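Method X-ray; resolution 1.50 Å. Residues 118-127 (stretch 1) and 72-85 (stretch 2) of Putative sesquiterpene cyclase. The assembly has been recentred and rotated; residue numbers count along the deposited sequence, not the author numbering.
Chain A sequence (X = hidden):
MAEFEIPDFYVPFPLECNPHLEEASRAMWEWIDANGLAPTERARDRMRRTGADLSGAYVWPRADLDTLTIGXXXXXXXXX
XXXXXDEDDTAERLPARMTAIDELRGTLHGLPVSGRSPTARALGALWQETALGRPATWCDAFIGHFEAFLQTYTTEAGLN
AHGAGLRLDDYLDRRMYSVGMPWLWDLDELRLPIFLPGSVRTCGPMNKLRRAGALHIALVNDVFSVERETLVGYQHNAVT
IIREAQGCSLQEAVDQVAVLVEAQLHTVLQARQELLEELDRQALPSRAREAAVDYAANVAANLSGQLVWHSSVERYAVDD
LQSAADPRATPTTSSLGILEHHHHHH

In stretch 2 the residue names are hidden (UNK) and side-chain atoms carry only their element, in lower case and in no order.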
ATOM      1  N   PRO A 118      -8.108 -10.173  19.614  1.00 45.39           N
ATOM      2  CA  PRO A 118      -9.063 -10.329  18.519  1.00 46.07           C
ATOM      3  C   PRO A 118      -8.475  -9.874  17.169  1.00 45.99           C
ATOM      4  O   PRO A 118      -8.834 -10.361  16.133  1.00 32.23           O
ATOM      5  CB  PRO A 118     -10.255  -9.444  18.936  1.00 53.73           C
ATOM      6  CG  PRO A 118      -9.810  -8.661  20.137  1.00 54.00           C
ATOM      7  CD  PRO A 118      -8.714  -9.470  20.769  1.00 52.09           C
ATOM      8  N   THR A 119      -7.538  -8.945  17.196  1.00 36.15           N
ATOM      9  CA  THR A 119      -6.924  -8.491  15.982  1.00 32.40           C
ATOM     10  C   THR A 119      -5.968  -9.560  15.402  1.00 27.67           C
ATOM     11  O   THR A 119      -5.983  -9.861  14.180  1.00 26.18           O
ATOM     12  CB  THR A 119      -6.203  -7.195  16.246  1.00 35.75           C
ATOM     13  OG1 THR A 119      -7.166  -6.233  16.747  1.00 39.73           O
ATOM     14  CG2 THR A 119      -5.642  -6.698  14.991  1.00 30.12           C
ATOM     15  N   ALA A 120      -5.139 -10.157  16.221  1.00 28.09           N
ATOM     16  CA  ALA A 120      -4.253 -11.220  15.737  1.00 26.13           C
ATOM     17  C   ALA A 120      -4.998 -12.444  15.247  1.00 28.74           C
ATOM     18  O   ALA A 120      -4.627 -13.057  14.236  1.00 27.41           O
ATOM     19  CB  ALA A 120      -3.231 -11.587  16.789  1.00 34.83           C
ATOM     20  N   ARG A 121      -6.035 -12.826  15.982  1.00 29.10           N
ATOM     21  CA  ARG A 121      -6.858 -13.953  15.566  1.00 29.56           C
ATOM     22  C   ARG A 121      -7.536 -13.642  14.225  1.00 26.31           C
ATOM     23  O   ARG A 121      -7.638 -14.542  13.364  1.00 29.75           O
ATOM     24  CB  ARG A 121      -7.823 -14.320  16.687  1.00 34.69           C
ATOM     25  CG  ARG A 121      -7.133 -14.910  17.922  1.00 41.30           C
ATOM     26  CD  ARG A 121      -8.107 -15.639  18.852  1.00 54.39           C
ATOM     27  NE  ARG A 121      -7.468 -16.777  19.533  1.00 76.50           N
ATOM     28  CZ  ARG A 121      -8.117 -17.763  20.161  1.00 92.77           C
ATOM     29  NH1 ARG A 121      -9.452 -17.789  20.226  1.00 98.30           N
ATOM     30  NH2 ARG A 121      -7.419 -18.741  20.737  1.00109.44           N
ATOM     31  N   ALA A 122      -8.031 -12.425  14.055  1.00 24.94           N
ATOM     32  CA  ALA A 122      -8.618 -12.011  12.785  1.00 23.11           C
ATOM     33  C   ALA A 122      -7.602 -12.074  11.658  1.00 19.71           C
ATOM     34  O   ALA A 122      -7.946 -12.533  10.546  1.00 20.30           O
ATOM     35  CB  ALA A 122      -9.225 -10.652  12.853  1.00 25.01           C
ATOM     36  N   LEU A 123      -6.366 -11.659  11.917  1.00 20.98           N
ATOM     37  CA  LEU A 123      -5.333 -11.722  10.876  1.00 18.95           C
ATOM     38  C   LEU A 123      -5.070 -13.158  10.469  1.00 19.74           C
ATOM     39  O   LEU A 123      -4.968 -13.479   9.261  1.00 19.46           O
ATOM     40  CB  LEU A 123      -4.023 -11.043  11.336  1.00 20.54           C
ATOM     41  CG  LEU A 123      -2.842 -11.141  10.387  1.00 19.27           C
ATOM     42  CD1 LEU A 123      -3.152 -10.516   9.045  1.00 20.89           C
ATOM     43  CD2 LEU A 123      -1.616 -10.439  10.982  1.00 22.92           C
ATOM     44  N   GLY A 124      -4.942 -14.059  11.425  1.00 21.31           N
ATOM     45  CA  GLY A 124      -4.638 -15.419  11.065  1.00 23.86           C
ATOM     46  C   GLY A 124      -5.769 -16.040  10.260  1.00 23.63           C
ATOM     47  O   GLY A 124      -5.505 -16.774   9.337  1.00 22.81           O
ATOM     48  N   ALA A 125      -7.035 -15.724  10.588  1.00 21.07           N
ATOM     49  CA  ALA A 125      -8.172 -16.325   9.895  1.00 19.61           C
ATOM     50  C   ALA A 125      -8.264 -15.729   8.460  1.00 20.22           C
ATOM     51  O   ALA A 125      -8.567 -16.399   7.475  1.00 21.23           O
ATOM     52  CB  ALA A 125      -9.483 -16.172  10.702  1.00 23.94           C
ATOM     53  N   LEU A 126      -8.058 -14.415   8.380  1.00 20.29           N
ATOM     54  CA  LEU A 126      -8.151 -13.698   7.111  1.00 17.32           C
ATOM     55  C   LEU A 126      -7.044 -14.224   6.183  1.00 16.32           C
ATOM     56  O   LEU A 126      -7.252 -14.444   4.991  1.00 17.89           O
ATOM     57  CB  LEU A 126      -8.054 -12.197   7.282  1.00 18.66           C
ATOM     58  CG  LEU A 126      -8.196 -11.384   5.988  1.00 18.71           C
ATOM     59  CD1 LEU A 126      -9.535 -11.636   5.295  1.00 21.23           C
ATOM     60  CD2 LEU A 126      -8.047  -9.900   6.278  1.00 19.74           C
ATOM     61  N   TRP A 127      -5.852 -14.429   6.715  1.00 17.84           N
ATOM     62  CA  TRP A 127      -4.776 -15.028   5.912  1.00 16.18           C
ATOM     63  C   TRP A 127      -5.108 -16.431   5.450  1.00 19.94           C
ATOM     64  O   TRP A 127      -4.874 -16.753   4.291  1.00 19.13           O
ATOM     65  CB  TRP A 127      -3.409 -14.938   6.624  1.00 16.97           C
ATOM     66  CG  TRP A 127      -2.308 -15.591   5.836  1.00 18.15           C
ATOM     67  CD1 TRP A 127      -1.558 -16.662   6.229  1.00 22.49           C
ATOM     68  CD2 TRP A 127      -1.912 -15.288   4.491  1.00 18.96           C
ATOM     69  NE1 TRP A 127      -0.697 -16.999   5.204  1.00 24.64           N
ATOM     70  CE2 TRP A 127      -0.935 -16.205   4.126  1.00 21.11           C
ATOM     71  CE3 TRP A 127      -2.330 -14.360   3.556  1.00 20.81           C
ATOM     72  CZ2 TRP A 127      -0.335 -16.173   2.867  1.00 21.62           C
ATOM     73  CZ3 TRP A 127      -1.740 -14.327   2.311  1.00 21.18           C
ATOM     74  CH2 TRP A 127      -0.778 -15.258   1.973  1.00 21.11           C
ATOM     75  N   UNK A  72     -11.116  -4.990   1.046  1.00 17.30           N
ATOM     76  CA  UNK A  72     -11.631  -4.098   2.097  1.00 17.96           C
ATOM     77  C   UNK A  72     -11.444  -4.731   3.505  1.00 16.69           C
ATOM     78  O   UNK A  72     -11.223  -4.010   4.476  1.00 19.50           O
ATOM     79  c   UNK A  72     -14.932  -2.433   0.852  1.00 25.38           C
ATOM     80  c   UNK A  72     -13.496  -2.913   0.702  1.00 22.97           C
ATOM     81  c   UNK A  72     -12.521  -1.793   0.501  1.00 26.40           C
ATOM     82  c   UNK A  72     -13.092  -3.767   1.884  1.00 20.08           C
ATOM     83  N   UNK A  73     -11.556  -6.072   3.615  1.00 18.02           N
ATOM     84  CA  UNK A  73     -11.276  -6.732   4.886  1.00 18.22           C
ATOM     85  C   UNK A  73      -9.819  -6.472   5.329  1.00 17.77           C
ATOM     86  O   UNK A  73      -9.562  -6.150   6.484  1.00 18.67           O
ATOM     87  c   UNK A  73     -14.748 -10.324   4.187  1.00 28.03           C
ATOM     88  c   UNK A  73     -13.293 -10.045   4.461  1.00 24.36           C
ATOM     89  c   UNK A  73     -11.558  -8.258   4.796  1.00 19.21           C
ATOM     90  n   UNK A  73     -14.966 -11.789   3.885  1.00 31.99           N
ATOM     91  c   UNK A  73     -13.049  -8.563   4.580  1.00 20.90           C
ATOM     92  N   UNK A  74      -8.882  -6.593   4.382  1.00 15.89           N
ATOM     93  CA  UNK A  74      -7.479  -6.272   4.701  1.00 16.66           C
ATOM     94  C   UNK A  74      -7.286  -4.822   5.129  1.00 17.16           C
ATOM     95  O   UNK A  74      -6.525  -4.543   6.067  1.00 17.87           O
ATOM     96  c   UNK A  74      -3.696 -10.803   5.322  1.00 17.59           C
ATOM     97  c   UNK A  74      -4.666 -11.216   4.420  1.00 15.76           C
ATOM     98  c   UNK A  74      -6.994  -9.018   2.737  1.00 16.63           C
ATOM     99  c   UNK A  74      -6.569  -6.684   3.527  1.00 15.93           C
ATOM    100  c   UNK A  74      -5.336  -8.851   4.192  1.00 15.54           C
ATOM    101  c   UNK A  74      -4.322  -8.486   5.077  1.00 15.83           C
ATOM    102  c   UNK A  74      -6.313  -8.118   3.454  1.00 14.86           C
ATOM    103  c   UNK A  74      -3.537  -9.450   5.636  1.00 17.36           C
ATOM    104  c   UNK A  74      -5.457 -10.202   3.832  1.00 16.77           C
ATOM    105  n   UNK A  74      -6.499 -10.293   2.947  1.00 16.00           N
ATOM    106  N   UNK A  75      -7.918  -3.892   4.424  1.00 17.02           N
ATOM    107  CA  UNK A  75      -7.795  -2.471   4.812  1.00 17.80           C
ATOM    108  C   UNK A  75      -8.410  -2.199   6.190  1.00 19.96           C
ATOM    109  O   UNK A  75      -7.813  -1.517   7.011  1.00 21.49           O
ATOM    110  c   UNK A  75      -8.460  -0.148   4.249  1.00 22.93           C
ATOM    111  c   UNK A  75      -8.104  -0.826   1.281  1.00 21.88           C
ATOM    112  c   UNK A  75      -8.374  -1.560   3.728  1.00 18.80           C
ATOM    113  c   UNK A  75      -7.527  -1.650   2.434  1.00 20.52           C
ATOM    114  N   UNK A  76      -9.576  -2.770   6.455  1.00 19.36           N
ATOM    115  CA  UNK A  76     -10.193  -2.581   7.771  1.00 20.74           C
ATOM    116  C   UNK A  76      -9.335  -3.163   8.875  1.00 22.69           C
ATOM    117  O   UNK A  76      -9.170  -2.546   9.931  1.00 23.26           O
ATOM    118  c   UNK A  76     -11.562  -3.225   7.789  1.00 23.21           C
ATOM    119  N   UNK A  77      -8.806  -4.358   8.652  1.00 19.56           N
ATOM    120  CA  UNK A  77      -7.918  -4.964   9.631  1.00 20.32           C
ATOM    121  C   UNK A  77      -6.690  -4.104   9.892  1.00 21.48           C
ATOM    122  O   UNK A  77      -6.277  -3.957  11.045  1.00 23.18           O
ATOM    123  c   UNK A  77      -7.202  -7.430  11.489  1.00 25.12           C
ATOM    124  c   UNK A  77      -6.204  -8.387   9.395  1.00 23.67           C
ATOM    125  c   UNK A  77      -7.565  -6.361   9.216  1.00 19.41           C
ATOM    126  c   UNK A  77      -6.625  -7.117  10.128  1.00 22.64           C
ATOM    127  N   UNK A  78      -6.062  -3.611   8.818  1.00 19.09           N
ATOM    128  CA  UNK A  78      -4.858  -2.789   8.998  1.00 19.66           C
ATOM    129  C   UNK A  78      -5.146  -1.464   9.698  1.00 23.45           C
ATOM    130  O   UNK A  78      -4.324  -1.011  10.507  1.00 22.87           O
ATOM    131  o   UNK A  78      -4.782  -1.953   6.735  1.00 30.84           O
ATOM    132  c   UNK A  78      -4.035  -2.644   7.695  1.00 24.00           C
ATOM    133  c   UNK A  78      -3.680  -3.961   7.154  1.00 20.45           C
ATOM    134  N   UNK A  79      -6.343  -0.892   9.461  1.00 23.26           N
ATOM    135  CA  UNK A  79      -6.756   0.273  10.224  1.00 25.13           C
ATOM    136  C   UNK A  79      -6.817  -0.030  11.694  1.00 29.11           C
ATOM    137  O   UNK A  79      -6.316   0.768  12.523  1.00 29.25           O
ATOM    138  c   UNK A  79      -8.117   0.854   9.792  1.00 28.34           C
ATOM    139  c   UNK A  79      -9.390   3.669  12.777  1.00 52.62           C
ATOM    140  c   UNK A  79      -8.366   4.004  11.904  1.00 57.41           C
ATOM    141  c   UNK A  79      -9.606   1.538  11.724  1.00 47.87           C
ATOM    142  c   UNK A  79     -10.005   2.444  12.684  1.00 49.23           C
ATOM    143  c   UNK A  79      -8.628   1.870  10.796  1.00 37.62           C
ATOM    144  c   UNK A  79      -7.969   3.100  10.934  1.00 54.92           C
ATOM    145  N   UNK A  80      -7.396  -1.169  12.042  1.00 26.78           N
ATOM    146  CA  UNK A  80      -7.525  -1.551  13.451  1.00 29.75           C
ATOM    147  C   UNK A  80      -6.155  -1.830  14.075  1.00 31.14           C
ATOM    148  O   UNK A  80      -5.895  -1.381  15.185  1.00 29.35           O
ATOM    149  c   UNK A  80      -8.449  -2.732  13.614  1.00 33.37           C
ATOM    150  c   UNK A  80      -9.215  -2.066  15.955  1.00 39.97           C
ATOM    151  c   UNK A  80      -8.674  -3.179  15.061  1.00 36.86           C
ATOM    152  n   UNK A  80     -10.396  -2.634  19.373  1.00 45.33           N
ATOM    153  n   UNK A  80      -9.647  -2.646  17.221  1.00 39.68           N
ATOM    154  c   UNK A  80     -10.043  -1.967  18.296  1.00 37.11           C
ATOM    155  n   UNK A  80     -10.088  -0.635  18.298  1.00 40.37           N
ATOM    156  N   UNK A  81      -5.253  -2.495  13.334  1.00 25.96           N
ATOM    157  CA  UNK A  81      -3.887  -2.733  13.832  1.00 26.11           C
ATOM    158  C   UNK A  81      -3.228  -1.383  14.106  1.00 28.03           C
ATOM    159  O   UNK A  81      -2.628  -1.188  15.165  1.00 28.42           O
ATOM    160  c   UNK A  81      -3.023  -5.774  11.588  1.00 25.15           C
ATOM    161  c   UNK A  81      -3.069  -3.529  12.792  1.00 24.81           C
ATOM    162  c   UNK A  81      -3.537  -4.979  12.757  1.00 26.16           C
ATOM    163  c   UNK A  81      -1.571  -3.434  13.116  1.00 26.99           C
ATOM    164  N   UNK A  82      -3.376  -0.443  13.189  1.00 25.34           N
ATOM    165  CA  UNK A  82      -2.740   0.872  13.300  1.00 28.94           C
ATOM    166  C   UNK A  82      -3.295   1.659  14.457  1.00 29.40           C
ATOM    167  O   UNK A  82      -2.542   2.318  15.167  1.00 32.91           O
ATOM    168  c   UNK A  82      -2.907   1.663  12.007  1.00 29.71           C
ATOM    169  o   UNK A  82      -2.776   4.012  12.253  1.00 38.36           O
ATOM    170  o   UNK A  82      -0.888   2.942  11.804  1.00 35.18           O
ATOM    171  c   UNK A  82      -2.136   2.964  12.021  1.00 37.35           C
ATOM    172  N   UNK A  83      -4.610   1.580  14.651  1.00 31.90           N
ATOM    173  CA  UNK A  83      -5.292   2.246  15.744  1.00 36.32           C
ATOM    174  C   UNK A  83      -4.799   1.768  17.120  1.00 35.79           C
ATOM    175  O   UNK A  83      -4.638   2.566  18.038  1.00 41.43           O
ATOM    176  c   UNK A  83      -7.621   2.788  16.624  1.00 42.73           C
ATOM    177  o   UNK A  83      -8.278   2.190  17.508  1.00 55.80           O
ATOM    178  c   UNK A  83      -6.806   1.973  15.639  1.00 36.43           C
ATOM    179  o   UNK A  83      -7.591   4.027  16.521  1.00 55.65           O
ATOM    180  N   UNK A  84      -4.598   0.465  17.249  1.00 33.44           N
ATOM    181  CA  UNK A  84      -4.226  -0.177  18.488  1.00 39.81           C
ATOM    182  C   UNK A  84      -2.725  -0.080  18.789  1.00 45.47           C
ATOM    183  O   UNK A  84      -2.316  -0.297  19.933  1.00 46.93           O
ATOM    184  o   UNK A  84      -5.999  -4.119  17.520  1.00 45.74           O
ATOM    185  c   UNK A  84      -6.095  -1.958  18.567  1.00 40.28           C
ATOM    186  c   UNK A  84      -4.614  -1.646  18.453  1.00 39.27           C
ATOM    187  c   UNK A  84      -6.297  -3.462  18.531  1.00 46.79           C
ATOM    188  n   UNK A  84      -6.759  -4.028  19.641  1.00 51.48           N
ATOM    189  N   UNK A  85      -1.905   0.187  17.774  1.00 34.56           N
ATOM    190  CA  UNK A  85      -0.464   0.418  17.985  1.00 38.26           C
ATOM    191  C   UNK A  85      -0.228   1.818  18.551  1.00 49.43           C
ATOM    192  O   UNK A  85       0.270   1.979  19.659  1.00 60.25           O
ATOM    193  c   UNK A  85       0.646  -1.243  16.470  1.00 44.59           C
ATOM    194  c   UNK A  85       1.709   1.005  16.777  1.00 45.67           C
ATOM    195  c   UNK A  85       1.121  -1.576  15.077  1.00 55.68           C
ATOM    196  c   UNK A  85       0.377   0.235  16.690  1.00 36.30           C
TER
HETATM  197  O   HOH W   1      -9.970  -5.426  17.578  1.00 46.26           O
HETATM  198  O   HOH W   2      -6.573  -7.372  19.757  1.00 45.32           O

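Position 72 has four side-chain carbons, forked at the second. They lie out of reach of stretch 1. This is Leu 72.

Position 73 has four carbons in a row ending in nitrogen. Its CB is 4.0 Å from Leu 126 CD1, and the chain end leads away. This is Lys 73.

Position 74 has one carbon, then fused five- and six-membered rings holding eight carbons and one nitrogen. The rings meet Leu 123, Leu 126 and Trp 127. This is Trp 74.

Position 75 has four carbons, forked at the first, with one arm two carbons long. It makes no contact. This is Ile 75.

Position 76 has a single side-chain carbon, out of reach. This is Ala 76.

Position 77 has four carbons, forked at the second. They sit among Thr 119, Ala 122, Leu 123 and Leu 126. This is Leu 77.

Position 78 has one carbon carrying an oxygen and a carbon. It points away from stretch 1. This is Thr 78.

Position 79 has one carbon, then a six-carbon ring, out of reach. This is Phe 79.

Position 80 has three carbons, a nitrogen, then a carbon carrying two more nitrogens. It touches Thr 119. This is Arg 80.

Position 81 has four carbons, forked at the first, with one arm two carbons long. The longer arm approaches the methyl of Thr 119. This is Ile 81. Its CG1 is 3.5 Å from Thr 119 CG2.

Positions 82 and 83 each have two carbons, the second carrying two oxygens. Neither touches stretch 1. An acid of this length is aspartate: Asp 82 and Asp 83. Asp 83 OD2 forms a salt bridge with Arg 80 NH1 at 3.4 Å.

Position 84 has three carbons, the third carrying one oxygen and one nitrogen. It reaches Thr 119. This is Gln 84.

Position 85 has four carbons, forked at the first, one arm longer. It makes no contact. This is Ile 85.

The two helices run roughly antiparallel, at 153°, with axes 10.4 Å apart at closest approach. Leu 77 and Thr 119 each act as a knob in a hole of the other helix. Leu 126 CD2 lies over one face of Trp 74, 3.5 Å from the five-membered ring centroid, a CH-pi contact. Leu 123 CD1 packs 3.7 Å from Leu 77 CD2. Near Thr 119 the contact turns polar. Thr 119 OG1 donates a hydrogen bond to Gln 84 OE1 at 2.5 Å. Water 1 links the helices too, donating to Thr 119 OG1 (3.0 Å) and accepting from Arg 80 NE (2.8 Å).

Stretch 2 (72-85) LKWIALTFRIDDQI
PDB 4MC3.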